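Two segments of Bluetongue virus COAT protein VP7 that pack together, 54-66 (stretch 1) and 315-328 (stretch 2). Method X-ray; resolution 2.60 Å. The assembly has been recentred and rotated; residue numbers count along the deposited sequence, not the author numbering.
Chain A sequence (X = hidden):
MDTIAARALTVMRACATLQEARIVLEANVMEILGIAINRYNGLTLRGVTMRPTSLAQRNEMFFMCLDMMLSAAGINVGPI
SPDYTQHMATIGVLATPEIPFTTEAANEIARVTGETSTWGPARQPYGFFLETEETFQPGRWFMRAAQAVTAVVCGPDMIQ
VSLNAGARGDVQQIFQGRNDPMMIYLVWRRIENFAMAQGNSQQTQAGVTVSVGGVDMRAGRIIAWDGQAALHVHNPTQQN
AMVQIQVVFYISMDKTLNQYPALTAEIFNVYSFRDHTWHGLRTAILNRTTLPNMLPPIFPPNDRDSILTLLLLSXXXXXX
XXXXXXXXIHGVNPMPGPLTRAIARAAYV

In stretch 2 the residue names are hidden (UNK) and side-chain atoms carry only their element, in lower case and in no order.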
# COMPACT_ATOMS: atom_id res chain seq x y z
N SER A 54 -35.26 2.15 -18.77
CA SER A 54 -35.68 0.77 -18.59
C SER A 54 -34.49 -0.18 -18.44
O SER A 54 -33.39 0.12 -18.85
CB SER A 54 -36.51 0.32 -19.79
OG SER A 54 -35.73 0.24 -20.97
N LEU A 55 -34.78 -1.37 -17.92
CA LEU A 55 -33.77 -2.40 -17.76
C LEU A 55 -33.20 -2.77 -19.12
O LEU A 55 -31.99 -2.98 -19.28
CB LEU A 55 -34.41 -3.64 -17.15
CG LEU A 55 -33.59 -4.93 -17.15
CD1 LEU A 55 -32.39 -4.77 -16.21
CD2 LEU A 55 -34.47 -6.09 -16.72
N ALA A 56 -34.05 -2.83 -20.13
CA ALA A 56 -33.56 -3.19 -21.45
C ALA A 56 -32.54 -2.19 -21.97
O ALA A 56 -31.56 -2.57 -22.64
CB ALA A 56 -34.71 -3.34 -22.41
N GLN A 57 -32.73 -0.92 -21.63
CA GLN A 57 -31.80 0.12 -22.07
C GLN A 57 -30.48 0.09 -21.32
O GLN A 57 -29.42 0.39 -21.88
CB GLN A 57 -32.44 1.49 -21.95
CG GLN A 57 -33.55 1.67 -22.94
CD GLN A 57 -34.33 2.95 -22.71
OE1 GLN A 57 -34.73 3.61 -23.66
NE2 GLN A 57 -34.61 3.28 -21.45
N ARG A 58 -30.57 -0.26 -20.05
CA ARG A 58 -29.40 -0.38 -19.20
C ARG A 58 -28.55 -1.57 -19.66
O ARG A 58 -27.34 -1.42 -19.86
CB ARG A 58 -29.83 -0.51 -17.74
CG ARG A 58 -30.30 0.82 -17.18
CD ARG A 58 -30.54 0.78 -15.70
NE ARG A 58 -31.81 0.15 -15.34
CZ ARG A 58 -31.92 -1.00 -14.68
NH1 ARG A 58 -30.85 -1.68 -14.32
NH2 ARG A 58 -33.10 -1.45 -14.34
N ASN A 59 -29.19 -2.69 -19.95
CA ASN A 59 -28.46 -3.86 -20.43
C ASN A 59 -27.72 -3.52 -21.71
O ASN A 59 -26.53 -3.80 -21.88
CB ASN A 59 -29.42 -4.99 -20.72
CG ASN A 59 -29.89 -5.69 -19.47
OD1 ASN A 59 -29.37 -5.49 -18.38
ND2 ASN A 59 -30.89 -6.52 -19.63
N GLU A 60 -28.44 -2.85 -22.60
CA GLU A 60 -27.88 -2.48 -23.89
C GLU A 60 -26.64 -1.57 -23.74
O GLU A 60 -25.64 -1.75 -24.44
CB GLU A 60 -28.99 -1.83 -24.71
CG GLU A 60 -28.69 -1.68 -26.16
CD GLU A 60 -29.20 -2.83 -26.98
OE1 GLU A 60 -29.36 -3.95 -26.40
OE2 GLU A 60 -29.43 -2.58 -28.21
N MET A 61 -26.70 -0.62 -22.81
CA MET A 61 -25.55 0.27 -22.59
C MET A 61 -24.40 -0.52 -21.97
O MET A 61 -23.24 -0.34 -22.34
CB MET A 61 -25.90 1.44 -21.69
CG MET A 61 -24.71 2.37 -21.53
SD MET A 61 -25.08 3.85 -20.60
CE MET A 61 -25.28 4.93 -21.97
N PHE A 62 -24.75 -1.39 -21.01
CA PHE A 62 -23.75 -2.22 -20.37
C PHE A 62 -23.07 -3.11 -21.42
O PHE A 62 -21.84 -3.28 -21.39
CB PHE A 62 -24.34 -3.09 -19.27
CG PHE A 62 -23.31 -3.95 -18.61
CD1 PHE A 62 -22.38 -3.38 -17.75
CD2 PHE A 62 -23.19 -5.29 -18.95
CE1 PHE A 62 -21.32 -4.13 -17.24
CE2 PHE A 62 -22.14 -6.06 -18.45
CZ PHE A 62 -21.20 -5.48 -17.60
N PHE A 63 -23.85 -3.67 -22.34
CA PHE A 63 -23.26 -4.51 -23.37
C PHE A 63 -22.31 -3.72 -24.24
O PHE A 63 -21.32 -4.27 -24.72
CB PHE A 63 -24.32 -5.15 -24.22
CG PHE A 63 -25.16 -6.14 -23.48
CD1 PHE A 63 -24.68 -6.80 -22.35
CD2 PHE A 63 -26.46 -6.42 -23.91
CE1 PHE A 63 -25.47 -7.72 -21.67
CE2 PHE A 63 -27.26 -7.33 -23.23
CZ PHE A 63 -26.77 -7.99 -22.11
N MET A 64 -22.56 -2.42 -24.39
CA MET A 64 -21.69 -1.58 -25.20
C MET A 64 -20.36 -1.45 -24.48
O MET A 64 -19.30 -1.49 -25.08
CB MET A 64 -22.31 -0.19 -25.40
CG MET A 64 -21.39 0.73 -26.16
SD MET A 64 -21.90 2.42 -26.21
CE MET A 64 -21.80 2.96 -24.47
N CYS A 65 -20.43 -1.29 -23.17
CA CYS A 65 -19.23 -1.19 -22.35
C CYS A 65 -18.45 -2.50 -22.36
O CYS A 65 -17.22 -2.51 -22.52
CB CYS A 65 -19.64 -0.82 -20.96
SG CYS A 65 -20.12 0.89 -20.87
N LEU A 66 -19.18 -3.62 -22.22
CA LEU A 66 -18.56 -4.93 -22.27
C LEU A 66 -17.83 -5.11 -23.60
O LEU A 66 -16.66 -5.52 -23.64
CB LEU A 66 -19.62 -6.01 -22.09
CG LEU A 66 -19.18 -7.47 -22.02
CD1 LEU A 66 -18.00 -7.68 -21.09
CD2 LEU A 66 -20.36 -8.30 -21.54
N UNK A 315 -12.88 -1.00 -13.96
CA UNK A 315 -13.78 0.04 -14.41
C UNK A 315 -15.12 -0.59 -14.84
O UNK A 315 -16.19 -0.12 -14.44
o UNK A 315 -11.90 1.32 -15.17
c UNK A 315 -14.05 2.00 -15.97
c UNK A 315 -13.17 0.81 -15.57
N UNK A 316 -15.07 -1.67 -15.62
CA UNK A 316 -16.32 -2.33 -16.02
C UNK A 316 -17.14 -2.76 -14.81
O UNK A 316 -18.38 -2.71 -14.84
c UNK A 316 -17.94 -3.36 -18.53
c UNK A 316 -16.81 -5.55 -18.21
c UNK A 316 -16.05 -3.52 -16.93
c UNK A 316 -17.27 -4.25 -17.51
N UNK A 317 -16.46 -3.11 -13.71
CA UNK A 317 -17.18 -3.51 -12.49
C UNK A 317 -17.92 -2.32 -11.94
O UNK A 317 -19.04 -2.45 -11.43
c UNK A 317 -16.25 -4.05 -11.47
N UNK A 318 -17.29 -1.15 -12.00
CA UNK A 318 -17.96 0.05 -11.52
C UNK A 318 -19.18 0.36 -12.39
O UNK A 318 -20.24 0.71 -11.86
o UNK A 318 -16.13 0.50 -9.46
c UNK A 318 -15.93 1.13 -10.53
o UNK A 318 -14.89 1.74 -10.79
c UNK A 318 -17.03 1.24 -11.54
N UNK A 319 -19.04 0.22 -13.71
CA UNK A 319 -20.16 0.45 -14.61
C UNK A 319 -21.28 -0.53 -14.25
O UNK A 319 -22.43 -0.13 -14.13
c UNK A 319 -19.77 0.25 -16.09
c UNK A 319 -21.03 0.26 -16.96
c UNK A 319 -18.83 1.35 -16.54
N UNK A 320 -20.91 -1.79 -14.02
CA UNK A 320 -21.89 -2.82 -13.66
C UNK A 320 -22.65 -2.37 -12.44
O UNK A 320 -23.89 -2.51 -12.33
c UNK A 320 -23.42 -6.63 -11.45
c UNK A 320 -22.11 -5.28 -13.03
c UNK A 320 -21.17 -4.12 -13.32
c UNK A 320 -23.44 -7.21 -13.80
o UNK A 320 -24.70 -8.51 -12.25
c UNK A 320 -23.85 -7.45 -12.50
c UNK A 320 -22.54 -5.55 -11.72
c UNK A 320 -22.57 -6.11 -14.06
N UNK A 321 -21.90 -1.88 -11.48
CA UNK A 321 -22.50 -1.41 -10.26
C UNK A 321 -23.51 -0.28 -10.46
O UNK A 321 -24.55 -0.29 -9.81
o UNK A 321 -21.06 -2.32 -8.55
c UNK A 321 -21.83 -0.08 -8.18
c UNK A 321 -21.40 -1.10 -9.21
N UNK A 322 -23.22 0.71 -11.32
CA UNK A 322 -24.18 1.78 -11.53
C UNK A 322 -25.33 1.42 -12.49
O UNK A 322 -26.47 1.72 -12.18
c UNK A 322 -22.11 3.19 -11.37
c UNK A 322 -23.70 3.58 -13.21
c UNK A 322 -23.55 3.17 -11.82
N UNK A 323 -25.06 0.71 -13.59
CA UNK A 323 -26.12 0.30 -14.52
C UNK A 323 -27.04 -0.82 -14.04
O UNK A 323 -28.15 -0.94 -14.52
c UNK A 323 -24.41 0.78 -18.02
c UNK A 323 -24.91 1.13 -16.63
c UNK A 323 -25.94 2.22 -16.72
c UNK A 323 -25.54 -0.07 -15.89
N UNK A 324 -26.57 -1.65 -13.10
CA UNK A 324 -27.33 -2.77 -12.54
C UNK A 324 -28.00 -3.63 -13.62
O UNK A 324 -29.18 -3.95 -13.51
c UNK A 324 -28.53 -1.07 -9.37
n UNK A 324 -25.81 -3.05 -7.77
c UNK A 324 -28.41 -2.34 -11.55
c UNK A 324 -28.31 -0.97 -10.88
n UNK A 324 -27.28 -1.52 -8.71
c UNK A 324 -27.01 -2.76 -8.29
n UNK A 324 -27.91 -3.75 -8.43
N UNK A 325 -27.22 -4.11 -14.61
CA UNK A 325 -27.85 -4.93 -15.66
C UNK A 325 -28.28 -6.30 -15.16
O UNK A 325 -27.89 -6.72 -14.07
c UNK A 325 -25.52 -5.02 -15.92
c UNK A 325 -26.75 -5.02 -16.71
c UNK A 325 -25.77 -4.00 -14.82
N UNK A 326 -29.16 -6.95 -15.92
CA UNK A 326 -29.68 -8.28 -15.59
C UNK A 326 -29.75 -9.09 -16.85
O UNK A 326 -30.53 -8.81 -17.75
o UNK A 326 -32.96 -6.62 -12.41
c UNK A 326 -31.17 -7.63 -13.62
c UNK A 326 -31.08 -8.23 -15.00
c UNK A 326 -32.59 -7.61 -13.09
o UNK A 326 -33.36 -8.57 -13.38
N UNK A 327 -28.92 -10.10 -16.93
CA UNK A 327 -28.92 -10.96 -18.08
C UNK A 327 -28.43 -12.32 -17.65
O UNK A 327 -27.95 -12.49 -16.53
c UNK A 327 -25.07 -8.66 -17.69
c UNK A 327 -26.69 -10.07 -18.81
c UNK A 327 -26.38 -8.95 -18.04
c UNK A 327 -28.09 -10.36 -19.20
c UNK A 327 -24.04 -9.50 -18.13
c UNK A 327 -24.33 -10.61 -18.90
c UNK A 327 -25.65 -10.90 -19.23
N UNK A 328 -28.53 -13.29 -18.55
CA UNK A 328 -28.14 -14.67 -18.28
C UNK A 328 -26.79 -15.09 -18.81
O UNK A 328 -26.40 -14.73 -19.92
c UNK A 328 -29.19 -15.58 -18.83

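Position 315 carries two carbons and one oxygen, the first carbon bearing both the other carbon and the oxygen, and lies out of reach of stretch 1. This fork is threonine; the hydroxyl of Thr 315 is bonded elsewhere in the structure. Position 316 has four carbons forked at the second, with CB pointing toward stretch 1; one end carbon lies 3.7 Å from Phe 62 CE1 and 3.9 Å from Cys 65 CB, while the other is 3.8 Å from Leu 66 CD1. This is leucine, Leu 316, the two ends being CD1 and CD2 in that order.

A single carbon at 317, pointing away, gives Ala 317. At 318 two carbons end in two oxygens, a short carboxylate that makes no contact here; its length and atom count are those of aspartate, Asp 318. Position 319 has three carbons forked at the first, and one branch carbon is 4.0 Å from Phe 62 CD1, near the plane of that ring, and 4.1 Å from Cys 65 SG. The shape is that of valine, and the touching atom is Val 319 CG1.

Position 320 has one carbon, a six-carbon ring and a terminal oxygen; the edge of this ring meets the face of Phe 62, with centroids 5.6 Å apart and planes at 79°. These atoms define tyrosine, Tyr 320. Position 321 again has a carbon bearing one carbon and one oxygen, out of reach, so it is Thr 321. Three carbons forked at the first, also out of reach of stretch 1, make 322 Val 322.

At 323, four carbons fork at the second. CB points sideways, but the m, t rotamer brings the tip nearer, placing one end carbon 3.9 Å from Met 61 CG and 4.1 Å from Phe 62 CB: leucine, touching through Leu 323 CD1. Position 324 has three carbons, a nitrogen, then a carbon with two more nitrogens, a guanidinium; its CB lies 3.7 Å from Arg 58 NH1, but its side-chain end leads away. It is therefore arginine, and Arg 324 adopts positive phi (47°) as the chain leaves the helix.

At 325 three carbons close onto the backbone N, and the middle one sits 3.9 Å from the Phe 62 ring centroid, 23° off the normal, a CH-pi contact. The ring identifies proline, the atom Pro 325 CG. At 326 three carbons end in two oxygens, and CB is 3.9 Å from Leu 55 CD1, giving Glu 326. Position 327 has one carbon and an unsubstituted six-carbon ring, which receives the edge of Phe 63 on its face, with centroids 5.1 Å apart and planes at 83°; this is Phe 327. The lone carbon at 328, beyond contact, is Ala 328.

The contact joins two nearly antiparallel helices (175°, axes 10.3 Å apart) through a knob-into-hole fit: Phe 62 sits among Leu 316, Val 319, Tyr 320 and Leu 323. Polar bonds hold the exit of the second helix. Arg 58 NH1 donates to Leu 323 O at 2.8 Å (164°) and, weakly, to Arg 324 O at 2.9 Å (121°). Asn 59 OD1 accepts from Glu 326 N at 2.9 Å while Asn 59 ND2 donates to Glu 326 O at 3.0 Å, so one amide satisfies both backbone groups of that residue.

Stretch 2, residues 315-328: TLADVYTVLRPEFA
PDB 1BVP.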